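Local atomic coordinates of tetratricopeptide TPR_2 repeat protein (Thermobaculum terrenum, PDB entry 5DJS), a protein that is of unknown function but joins tetratricopeptide repeats to a two-domain region of the GT-B class, with uridine-5'-diphosphate bound in the model. Residues Thr424-Glu427 and Ala428-Gly432; Ile471-Gly474 and Leu475-Leu479; Leu489-Trp492 and Leu493-Val496; Gly502-Thr505 and Ala506-Asp510. The protein carries 1 engineered substitution. All blocks are in the same frame, centred on the assembly; numbering follows the deposited sequence.

Contact 1 (Thr424-Glu427 and Ala428-Gly432); sequences TSLE and ALWMG. With UDP (uridine-5'-diphosphate), chain E.
Leu426 and Trp430 meet one turn apart on the short helix 423-430, the helical link of the beta-alpha-beta unit made with strands 412-414 and 435-438. The leucine branch lies over one face of the indole: Leu426 CG stands 4.0 Å from the centroid of the six-membered ring of Trp430, 28° off its normal, a CH-pi contact, while Leu426 CD2 comes to 3.4 Å from Trp430 CZ2. A first torsion of 178°, with CG trans to the backbone N, carries the branch there. Trp430 N donates to Leu426 O at 3.0 Å. Further along the ring, Glu427 CG packs 4.0 Å from Trp430 CZ3, and the glutamate chain then runs on, extended, to the ligand. There its carboxylate faces both ribose hydroxyls of UDP, hydrogen-bonded to O2' and weakly to O3', while Arg400 forms a salt bridge to OE2. At the start of the helix Thr424 N reaches UDP O1B at 3.3 Å, so one end of the helix meets the diphosphate and its next turn the sugar. The other end closes in a Schellman motif: Gly432, with positive phi, is the C-prime residue, its N bonded to Leu429 O, and Val433 N bonds to Ala428 O. Around the helix, Leu426 and Leu429 lean on Leu451 of helix 447-454, Ala428 touches Val435 of strand 435-438, and Glu427 meets helix 400-405.

Contact 2 (Ile471-Gly474 and Leu475-Leu479); sequences IALG and LGRDL
Leu473 and Arg477, one turn apart near the end of helix 465-477, provide the side-chain part of this local contact. They lie alongside each other and point the same way, and Leu473 CG sits over one face of the guanidinium, 4.1 Å from Arg477 NH2. The arginine chain is extended from CG to NE, which carries it past its neighbour's backbone: Arg477 CD is 3.6 Å from Leu473 O. Its NH2 also makes a weak hydrogen bond to Ala356 O, at the end of helix 344-356.

Hydrogen bonds of the backbone form the second group. Leu475 N, Gly476 N and Arg477 N donate to Ile471 O, Ala472 O and Leu473 O, each at 3.1 Å, and Asp478 N closes the series on Gly474 O at 3.3 Å. Apolar packing is the third: Leu475 turns to Leu482 and Leu485 of the next helix, while Ala472 and Leu473 touch Ile353.

Asp478 is where the chain changes direction. With CG pointing opposite the amide nitrogen (chi1 -159°), it offers OD1 to Gly480 N. This is the N-cap of helix 479-521, and the same residue is the first to leave helix 465-477.

Contact 3 (Leu489-Trp492 and Leu493-Val496); sequences LRRW and LRSV
Trp492 and Val496 form an i to i+4 pair on helix 479-521, the long C-terminal helix of this GT-B protein. Val496 CG2 rests over one face of the indole, 4.2 Å from the centroid of the five-membered ring of Trp492 and 27° off its normal, a CH-pi contact; it is 3.8 Å from Trp492 NE1. The ring is swung there by a first torsion of 173°, which sets CG opposite the backbone N. Val496 N donates to Trp492 O at 2.9 Å, so backbone and side chains join the same two residues. Leu493 N and Ser495 N bind Leu489 O and Arg491 O in the same helical pattern, whereas the bond from Arg494 N to Arg490 O is weak.

The other flank of the helix is basic. Arg490, Arg491 and Arg494 run side by side, and Arg494 NH1 and NH2 come to 3.9 Å from Arg490 NH1 and from Arg491 NH1, respectively. The guanidinium planes of Arg490 and Arg494 stand 87° apart. Glu487 forms a salt bridge with Arg490 NE and a long, weak ion pair with Arg491. Chemically, the helix is two-sided: an apolar flank turned to helix 423-430, and a flank whose concentrated positive charge is probably offset in part by Glu487.

Contact 4 (Gly502-Thr505 and Ala506-Asp510); sequences GSFT and AELED
First torsions of 172° and 179° turn Phe504 CG and Leu508 CG away from their own amide nitrogens, and the two side chains, one turn apart, come together on the same flank of helix 479-521. The meeting is light: Phe504 CE2 lies 4.1 Å from Leu508 CD2. Leu508 N donates to Phe504 O at 3.0 Å.

A second pair is Thr505 and Glu509. Here CG of the glutamate lies anti to the carbonyl carbon (chi1 -75°), and the extended chain runs beside Thr505. The carbonyl oxygen Thr505 O accepts the backbone bond of Glu509 N, at 2.9 Å. The two side chains point the same way, yet Thr505 OG1 and Glu509 OE2 remain 3.8 Å apart. OE2 is engaged elsewhere, hydrogen-bonded to His188 ND1 and Asp189 N just beyond helix 176-187, and these partners would fix the direction of the carboxylate.

Phe504 and Leu508 both pack on Val184, and Thr505 on Ala187, all in helix 176-187. One flank of the C-terminal helix is therefore laid against the first of the two Rossmann-like domains, which is typical of GT-B folds, where the last helix crosses back from the C-terminal domain.

Overall arrangement
From the N terminus, the tetratricopeptide repeats and the first parallel sheet precede all four contacts. Each contact is local, along a helix or at its end, so none closes a long loop, and they follow in series without nesting or crossing. Contact 1 comes first, beside the ligand. Contact 2 follows, its centre about 18 Å from that of contact 1, at the turn into helix 479-521, which then carries contacts 3 and 4, their centres about 19 Å apart. Contacts 1 and 3 alone touch: Leu426 CD1 lies 3.7 Å from Trp492 CH2, so the ligand-binding helix rests on the C-terminal one. The same long helix, at contact 4, reaches helix 176-187, tying the two GT-B domains together.

Contact 1 (Thr424-Glu427 and Ala428-Gly432)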
loop_
_atom_site.group_PDB
_atom_site.type_symbol
_atom_site.label_atom_id
_atom_site.label_comp_id
_atom_site.label_asym_id
_atom_site.label_seq_id
_atom_site.Cartn_x
_atom_site.Cartn_y
_atom_site.Cartn_z
ATOM N N THR A 424 -3.418 4.272 8.450
ATOM C CA THR A 424 -3.042 4.426 9.870
ATOM C C THR A 424 -3.486 5.794 10.380
ATOM O O THR A 424 -3.951 5.924 11.511
ATOM C CB THR A 424 -1.527 4.251 10.161
ATOM O OG1 THR A 424 -0.784 5.303 9.547
ATOM C CG2 THR A 424 -1.005 2.905 9.686
ATOM N N SER A 425 -3.350 6.813 9.538
ATOM C CA SER A 425 -3.810 8.161 9.903
ATOM C C SER A 425 -5.317 8.209 10.112
ATOM O O SER A 425 -5.791 8.791 11.093
ATOM C CB SER A 425 -3.401 9.176 8.845
ATOM O OG SER A 425 -2.030 9.023 8.586
ATOM N N LEU A 426 -6.057 7.587 9.194
ATOM C CA LEU A 426 -7.504 7.504 9.310
ATOM C C LEU A 426 -7.896 6.708 10.561
ATOM O O LEU A 426 -8.811 7.102 11.286
ATOM C CB LEU A 426 -8.110 6.882 8.055
ATOM C CG LEU A 426 -9.623 6.686 8.050
ATOM C CD1 LEU A 426 -10.359 8.014 8.071
ATOM C CD2 LEU A 426 -10.019 5.883 6.827
ATOM N N GLU A 427 -7.193 5.610 10.818
ATOM C CA GLU A 427 -7.436 4.815 12.017
ATOM C C GLU A 427 -7.243 5.615 13.299
ATOM O O GLU A 427 -7.997 5.436 14.254
ATOM C CB GLU A 427 -6.536 3.576 12.038
ATOM C CG GLU A 427 -6.997 2.482 11.083
ATOM C CD GLU A 427 -6.011 1.344 10.954
ATOM O OE1 GLU A 427 -4.819 1.502 11.325
ATOM O OE2 GLU A 427 -6.442 0.281 10.472
ATOM N N ALA A 428 -6.230 6.479 13.318
ATOM C CA ALA A 428 -5.963 7.350 14.465
ATOM C C ALA A 428 -7.146 8.276 14.712
ATOM O O ALA A 428 -7.696 8.306 15.819
ATOM C CB ALA A 428 -4.687 8.161 14.248
ATOM N N LEU A 429 -7.552 9.001 13.673
ATOM C CA LEU A 429 -8.704 9.901 13.766
ATOM C C LEU A 429 -9.964 9.173 14.257
ATOM O O LEU A 429 -10.661 9.687 15.125
ATOM C CB LEU A 429 -8.988 10.604 12.429
ATOM C CG LEU A 429 -7.903 11.472 11.763
ATOM C CD1 LEU A 429 -8.527 12.386 10.720
ATOM C CD2 LEU A 429 -7.093 12.295 12.748
ATOM N N TRP A 430 -10.231 7.974 13.741
ATOM C CA TRP A 430 -11.357 7.147 14.230
ATOM C C TRP A 430 -11.355 6.935 15.755
ATOM O O TRP A 430 -12.428 6.799 16.363
ATOM C CB TRP A 430 -11.385 5.762 13.554
ATOM C CG TRP A 430 -11.859 5.719 12.114
ATOM C CD1 TRP A 430 -12.616 6.653 11.451
ATOM C CD2 TRP A 430 -11.636 4.653 11.183
ATOM N NE1 TRP A 430 -12.851 6.241 10.162
ATOM C CE2 TRP A 430 -12.261 5.017 9.971
ATOM C CE3 TRP A 430 -10.949 3.431 11.249
ATOM C CZ2 TRP A 430 -12.222 4.198 8.831
ATOM C CZ3 TRP A 430 -10.919 2.610 10.116
ATOM C CH2 TRP A 430 -11.551 3.000 8.927
ATOM N N MET A 431 -10.155 6.889 16.349
ATOM C CA MET A 431 -9.965 6.766 17.805
ATOM C C MET A 431 -9.719 8.107 18.536
ATOM O O MET A 431 -9.209 8.129 19.664
ATOM C CB MET A 431 -8.807 5.797 18.076
ATOM C CG MET A 431 -9.010 4.407 17.492
ATOM S SD MET A 431 -10.544 3.615 18.018
ATOM C CE MET A 431 -10.306 3.469 19.789
ATOM N N GLY A 432 -10.093 9.217 17.907
ATOM C CA GLY A 432 -9.966 10.525 18.525
ATOM C C GLY A 432 -8.556 10.977 18.840
ATOM O O GLY A 432 -8.367 11.761 19.771
HETATM N N1 UDP E . -2.064 -3.214 10.814
HETATM C C2 UDP E . -2.220 -4.296 11.727
HETATM N N3 UDP E . -1.258 -4.555 12.632
HETATM C C4 UDP E . -0.145 -3.805 12.694
HETATM C C5 UDP E . 0.042 -2.739 11.824
HETATM C C6 UDP E . -0.942 -2.460 10.883
HETATM O O2 UDP E . -3.241 -5.026 11.710
HETATM O O4 UDP E . 0.732 -4.059 13.533
HETATM C "C1'" UDP E . -3.120 -2.918 9.821
HETATM C "C2'" UDP E . -3.717 -1.556 10.115
HETATM O "O2'" UDP E . -5.136 -1.688 10.008
HETATM C "C3'" UDP E . -3.080 -0.630 9.085
HETATM C "C4'" UDP E . -2.666 -1.541 7.930
HETATM O "O4'" UDP E . -2.637 -2.872 8.467
HETATM O "O3'" UDP E . -3.963 0.394 8.645
HETATM C "C5'" UDP E . -1.304 -1.251 7.297
HETATM O "O5'" UDP E . -0.978 0.138 7.267
HETATM P PA UDP E . 0.543 0.592 6.937
HETATM O O1A UDP E . 0.867 0.068 5.559
HETATM O O2A UDP E . 1.391 0.194 8.123
HETATM O O3A UDP E . 0.564 2.211 6.896
HETATM P PB UDP E . -0.394 3.119 5.964
HETATM O O1B UDP E . -1.789 2.602 6.161
HETATM O O2B UDP E . -0.242 4.487 6.542
HETATM O O3B UDP E . 0.161 2.965 4.568
#

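Contact 2 (Ile471-Gly474 and Leu475-Leu479)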
loop_
_atom_site.group_PDB
_atom_site.type_symbol
_atom_site.label_atom_id
_atom_site.label_comp_id
_atom_site.label_asym_id
_atom_site.label_seq_id
_atom_site.Cartn_x
_atom_site.Cartn_y
_atom_site.Cartn_z
ATOM N N ILE A 471 4.164 22.180 15.471
ATOM C CA ILE A 471 2.797 21.686 15.662
ATOM C C ILE A 471 2.774 20.544 16.686
ATOM O O ILE A 471 1.899 20.516 17.552
ATOM C CB ILE A 471 2.132 21.284 14.320
ATOM C CG1 ILE A 471 1.887 22.544 13.475
ATOM C CG2 ILE A 471 0.804 20.566 14.550
ATOM C CD1 ILE A 471 1.562 22.293 12.016
ATOM N N ALA A 472 3.738 19.628 16.594
ATOM C CA ALA A 472 3.837 18.496 17.525
ATOM C C ALA A 472 4.196 18.942 18.950
ATOM O O ALA A 472 3.715 18.355 19.927
ATOM C CB ALA A 472 4.850 17.476 17.023
ATOM N N LEU A 473 5.059 19.955 19.053
ATOM C CA LEU A 473 5.392 20.590 20.335
ATOM C C LEU A 473 4.168 21.264 20.963
ATOM O O LEU A 473 3.856 21.020 22.134
ATOM C CB LEU A 473 6.534 21.607 20.155
ATOM C CG LEU A 473 7.977 21.127 20.365
ATOM C CD1 LEU A 473 8.217 19.701 19.897
ATOM C CD2 LEU A 473 8.970 22.082 19.702
ATOM N N GLY A 474 3.485 22.100 20.176
ATOM C CA GLY A 474 2.257 22.777 20.603
ATOM C C GLY A 474 1.188 21.855 21.167
ATOM O O GLY A 474 0.525 22.207 22.139
ATOM N N LEU A 475 1.027 20.680 20.560
ATOM C CA LEU A 475 0.070 19.674 21.035
ATOM C C LEU A 475 0.540 18.916 22.280
ATOM O O LEU A 475 -0.279 18.516 23.111
ATOM C CB LEU A 475 -0.248 18.661 19.929
ATOM C CG LEU A 475 -1.008 19.129 18.683
ATOM C CD1 LEU A 475 -1.265 17.925 17.788
ATOM C CD2 LEU A 475 -2.320 19.812 19.021
ATOM N N GLY A 476 1.844 18.690 22.399
ATOM C CA GLY A 476 2.406 18.015 23.568
ATOM C C GLY A 476 2.328 18.831 24.849
ATOM O O GLY A 476 2.315 18.270 25.948
ATOM N N ARG A 477 2.291 20.154 24.705
ATOM C CA ARG A 477 2.203 21.070 25.836
ATOM C C ARG A 477 0.745 21.361 26.240
ATOM O O ARG A 477 0.337 21.020 27.352
ATOM C CB ARG A 477 2.991 22.347 25.525
ATOM C CG ARG A 477 4.492 22.087 25.536
ATOM C CD ARG A 477 5.307 23.098 24.742
ATOM N NE ARG A 477 6.718 22.695 24.695
ATOM C CZ ARG A 477 7.665 23.269 23.951
ATOM N NH1 ARG A 477 7.393 24.311 23.165
ATOM N NH2 ARG A 477 8.909 22.795 23.992
ATOM N N ASP A 478 -0.040 21.939 25.333
ATOM C CA ASP A 478 -1.418 22.377 25.649
ATOM C C ASP A 478 -2.467 21.233 25.738
ATOM O O ASP A 478 -2.864 20.651 24.727
ATOM C CB ASP A 478 -1.870 23.436 24.628
ATOM C CG ASP A 478 -3.014 24.305 25.134
ATOM O OD1 ASP A 478 -3.779 23.879 26.027
ATOM O OD2 ASP A 478 -3.148 25.432 24.622
ATOM N N LEU A 479 -2.919 20.938 26.959
ATOM C CA LEU A 479 -4.023 19.983 27.197
ATOM C C LEU A 479 -5.357 20.415 26.568
ATOM O O LEU A 479 -6.167 19.564 26.186
ATOM C CB LEU A 479 -4.244 19.751 28.708
ATOM C CG LEU A 479 -3.425 18.673 29.437
ATOM C CD1 LEU A 479 -3.917 17.270 29.087
ATOM C CD2 LEU A 479 -1.928 18.808 29.166
#

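Contact 3 (Leu489-Trp492 and Leu493-Val496)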
loop_
_atom_site.group_PDB
_atom_site.type_symbol
_atom_site.label_atom_id
_atom_site.label_comp_id
_atom_site.label_asym_id
_atom_site.label_seq_id
_atom_site.Cartn_x
_atom_site.Cartn_y
_atom_site.Cartn_z
ATOM N N LEU A 489 -12.924 15.471 16.559
ATOM C CA LEU A 489 -12.920 14.097 16.055
ATOM C C LEU A 489 -14.154 13.285 16.463
ATOM O O LEU A 489 -14.616 12.449 15.689
ATOM C CB LEU A 489 -11.635 13.338 16.471
ATOM C CG LEU A 489 -10.353 13.386 15.609
ATOM C CD1 LEU A 489 -10.624 13.739 14.151
ATOM C CD2 LEU A 489 -9.292 14.327 16.154
ATOM N N ARG A 490 -14.670 13.506 17.668
ATOM C CA ARG A 490 -15.879 12.804 18.129
ATOM C C ARG A 490 -17.074 13.161 17.245
ATOM O O ARG A 490 -17.877 12.292 16.888
ATOM C CB ARG A 490 -16.216 13.155 19.589
ATOM C CG ARG A 490 -16.689 11.974 20.456
ATOM C CD ARG A 490 -18.068 12.142 21.093
ATOM N NE ARG A 490 -18.466 13.543 21.281
ATOM C CZ ARG A 490 -19.721 13.977 21.399
ATOM N NH1 ARG A 490 -20.757 13.138 21.390
ATOM N NH2 ARG A 490 -19.945 15.279 21.545
ATOM N N ARG A 491 -17.181 14.442 16.902
ATOM C CA ARG A 491 -18.236 14.925 16.007
ATOM C C ARG A 491 -18.018 14.471 14.573
ATOM O O ARG A 491 -18.956 14.017 13.912
ATOM C CB ARG A 491 -18.331 16.454 16.051
ATOM C CG ARG A 491 -18.814 16.973 17.391
ATOM C CD ARG A 491 -18.983 18.484 17.405
ATOM N NE ARG A 491 -19.440 18.920 18.722
ATOM C CZ ARG A 491 -20.685 18.793 19.183
ATOM N NH1 ARG A 491 -21.650 18.241 18.445
ATOM N NH2 ARG A 491 -20.973 19.218 20.410
ATOM N N TRP A 492 -16.787 14.621 14.096
ATOM C CA TRP A 492 -16.399 14.132 12.778
ATOM C C TRP A 492 -16.685 12.620 12.641
ATOM O O TRP A 492 -17.326 12.214 11.673
ATOM C CB TRP A 492 -14.926 14.470 12.502
ATOM C CG TRP A 492 -14.364 13.881 11.244
ATOM C CD1 TRP A 492 -14.380 14.436 9.997
ATOM C CD2 TRP A 492 -13.692 12.621 11.116
ATOM N NE1 TRP A 492 -13.767 13.595 9.098
ATOM C CE2 TRP A 492 -13.337 12.472 9.759
ATOM C CE3 TRP A 492 -13.359 11.602 12.017
ATOM C CZ2 TRP A 492 -12.659 11.343 9.280
ATOM C CZ3 TRP A 492 -12.690 10.481 11.545
ATOM C CH2 TRP A 492 -12.348 10.361 10.187
ATOM N N LEU A 493 -16.247 11.812 13.612
ATOM C CA LEU A 493 -16.481 10.344 13.606
ATOM C C LEU A 493 -17.953 9.999 13.338
ATOM O O LEU A 493 -18.256 9.176 12.479
ATOM C CB LEU A 493 -16.059 9.700 14.945
ATOM C CG LEU A 493 -15.685 8.212 15.081
ATOM C CD1 LEU A 493 -16.280 7.609 16.346
ATOM C CD2 LEU A 493 -16.061 7.340 13.896
ATOM N N ARG A 494 -18.845 10.654 14.076
ATOM C CA ARG A 494 -20.290 10.406 14.008
ATOM C C ARG A 494 -20.884 10.817 12.656
ATOM O O ARG A 494 -21.682 10.078 12.066
ATOM C CB ARG A 494 -21.011 11.174 15.129
ATOM C CG ARG A 494 -22.380 10.616 15.504
ATOM C CD ARG A 494 -23.477 11.683 15.583
ATOM N NE ARG A 494 -23.024 12.972 16.130
ATOM C CZ ARG A 494 -22.878 13.271 17.425
ATOM N NH1 ARG A 494 -23.138 12.375 18.380
ATOM N NH2 ARG A 494 -22.456 14.488 17.772
ATOM N N SER A 495 -20.507 12.011 12.201
ATOM C CA SER A 495 -20.896 12.552 10.883
ATOM C C SER A 495 -20.497 11.621 9.737
ATOM O O SER A 495 -21.293 11.324 8.847
ATOM C CB SER A 495 -20.239 13.919 10.676
ATOM O OG SER A 495 -20.262 14.314 9.327
ATOM N N VAL A 496 -19.255 11.159 9.801
ATOM C CA VAL A 496 -18.672 10.250 8.818
ATOM C C VAL A 496 -19.266 8.836 8.911
ATOM O O VAL A 496 -19.450 8.175 7.885
ATOM C CB VAL A 496 -17.113 10.284 8.932
ATOM C CG1 VAL A 496 -16.468 8.912 8.905
ATOM C CG2 VAL A 496 -16.522 11.204 7.870
#

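Contact 4 (Gly502-Thr505 and Ala506-Asp510)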
loop_
_atom_site.group_PDB
_atom_site.type_symbol
_atom_site.label_atom_id
_atom_site.label_comp_id
_atom_site.label_asym_id
_atom_site.label_seq_id
_atom_site.Cartn_x
_atom_site.Cartn_y
_atom_site.Cartn_z
ATOM N N GLY A 502 -22.112 6.403 1.608
ATOM C CA GLY A 502 -22.950 6.785 0.470
ATOM C C GLY A 502 -22.555 8.100 -0.168
ATOM O O GLY A 502 -22.689 8.275 -1.381
ATOM N N SER A 503 -22.060 9.028 0.641
ATOM C CA SER A 503 -21.617 10.320 0.135
ATOM C C SER A 503 -20.399 10.164 -0.791
ATOM O O SER A 503 -20.358 10.764 -1.871
ATOM C CB SER A 503 -21.297 11.263 1.293
ATOM O OG SER A 503 -21.275 12.596 0.839
ATOM N N PHE A 504 -19.427 9.336 -0.380
ATOM C CA PHE A 504 -18.239 9.077 -1.204
ATOM C C PHE A 504 -18.576 8.353 -2.511
ATOM O O PHE A 504 -18.178 8.810 -3.585
ATOM C CB PHE A 504 -17.166 8.250 -0.470
ATOM C CG PHE A 504 -16.034 7.813 -1.377
ATOM C CD1 PHE A 504 -15.099 8.740 -1.823
ATOM C CD2 PHE A 504 -15.935 6.497 -1.833
ATOM C CE1 PHE A 504 -14.069 8.375 -2.677
ATOM C CE2 PHE A 504 -14.905 6.123 -2.697
ATOM C CZ PHE A 504 -13.970 7.061 -3.115
ATOM N N THR A 505 -19.291 7.226 -2.423
ATOM C CA THR A 505 -19.456 6.389 -3.619
ATOM C C THR A 505 -20.335 7.083 -4.661
ATOM O O THR A 505 -20.206 6.804 -5.842
ATOM C CB THR A 505 -19.940 4.932 -3.386
ATOM O OG1 THR A 505 -21.291 4.776 -3.819
ATOM C CG2 THR A 505 -19.793 4.467 -1.961
ATOM N N ALA A 506 -21.212 7.984 -4.231
ATOM C CA ALA A 506 -21.958 8.822 -5.165
ATOM C C ALA A 506 -21.011 9.767 -5.909
ATOM O O ALA A 506 -21.145 9.937 -7.113
ATOM C CB ALA A 506 -23.057 9.604 -4.440
ATOM N N GLU A 507 -20.060 10.373 -5.195
ATOM C CA GLU A 507 -19.060 11.257 -5.832
ATOM C C GLU A 507 -18.135 10.517 -6.836
ATOM O O GLU A 507 -17.732 11.085 -7.869
ATOM C CB GLU A 507 -18.239 11.998 -4.771
ATOM C CG GLU A 507 -18.875 13.291 -4.298
ATOM C CD GLU A 507 -18.575 14.454 -5.229
ATOM O OE1 GLU A 507 -17.377 14.674 -5.569
ATOM O OE2 GLU A 507 -19.538 15.155 -5.622
ATOM N N LEU A 508 -17.822 9.257 -6.521
ATOM C CA LEU A 508 -17.023 8.388 -7.388
ATOM C C LEU A 508 -17.821 7.977 -8.632
ATOM O O LEU A 508 -17.352 8.098 -9.765
ATOM C CB LEU A 508 -16.570 7.147 -6.599
ATOM C CG LEU A 508 -15.733 6.073 -7.296
ATOM C CD1 LEU A 508 -14.340 6.615 -7.577
ATOM C CD2 LEU A 508 -15.677 4.807 -6.450
ATOM N N GLU A 509 -19.031 7.486 -8.402
ATOM C CA GLU A 509 -19.997 7.215 -9.479
ATOM C C GLU A 509 -20.211 8.412 -10.402
ATOM O O GLU A 509 -20.326 8.247 -11.609
ATOM C CB GLU A 509 -21.335 6.788 -8.886
ATOM C CG GLU A 509 -21.332 5.367 -8.345
ATOM C CD GLU A 509 -22.585 5.039 -7.548
ATOM O OE1 GLU A 509 -23.405 5.948 -7.286
ATOM O OE2 GLU A 509 -22.759 3.858 -7.179
ATOM N N ASP A 510 -20.259 9.612 -9.830
ATOM C CA ASP A 510 -20.306 10.845 -10.621
ATOM C C ASP A 510 -19.066 10.957 -11.525
ATOM O O ASP A 510 -19.184 11.363 -12.676
ATOM C CB ASP A 510 -20.416 12.085 -9.716
ATOM C CG ASP A 510 -21.260 13.172 -10.328
ATOM O OD1 ASP A 510 -22.501 13.000 -10.316
ATOM O OD2 ASP A 510 -20.694 14.184 -10.811
#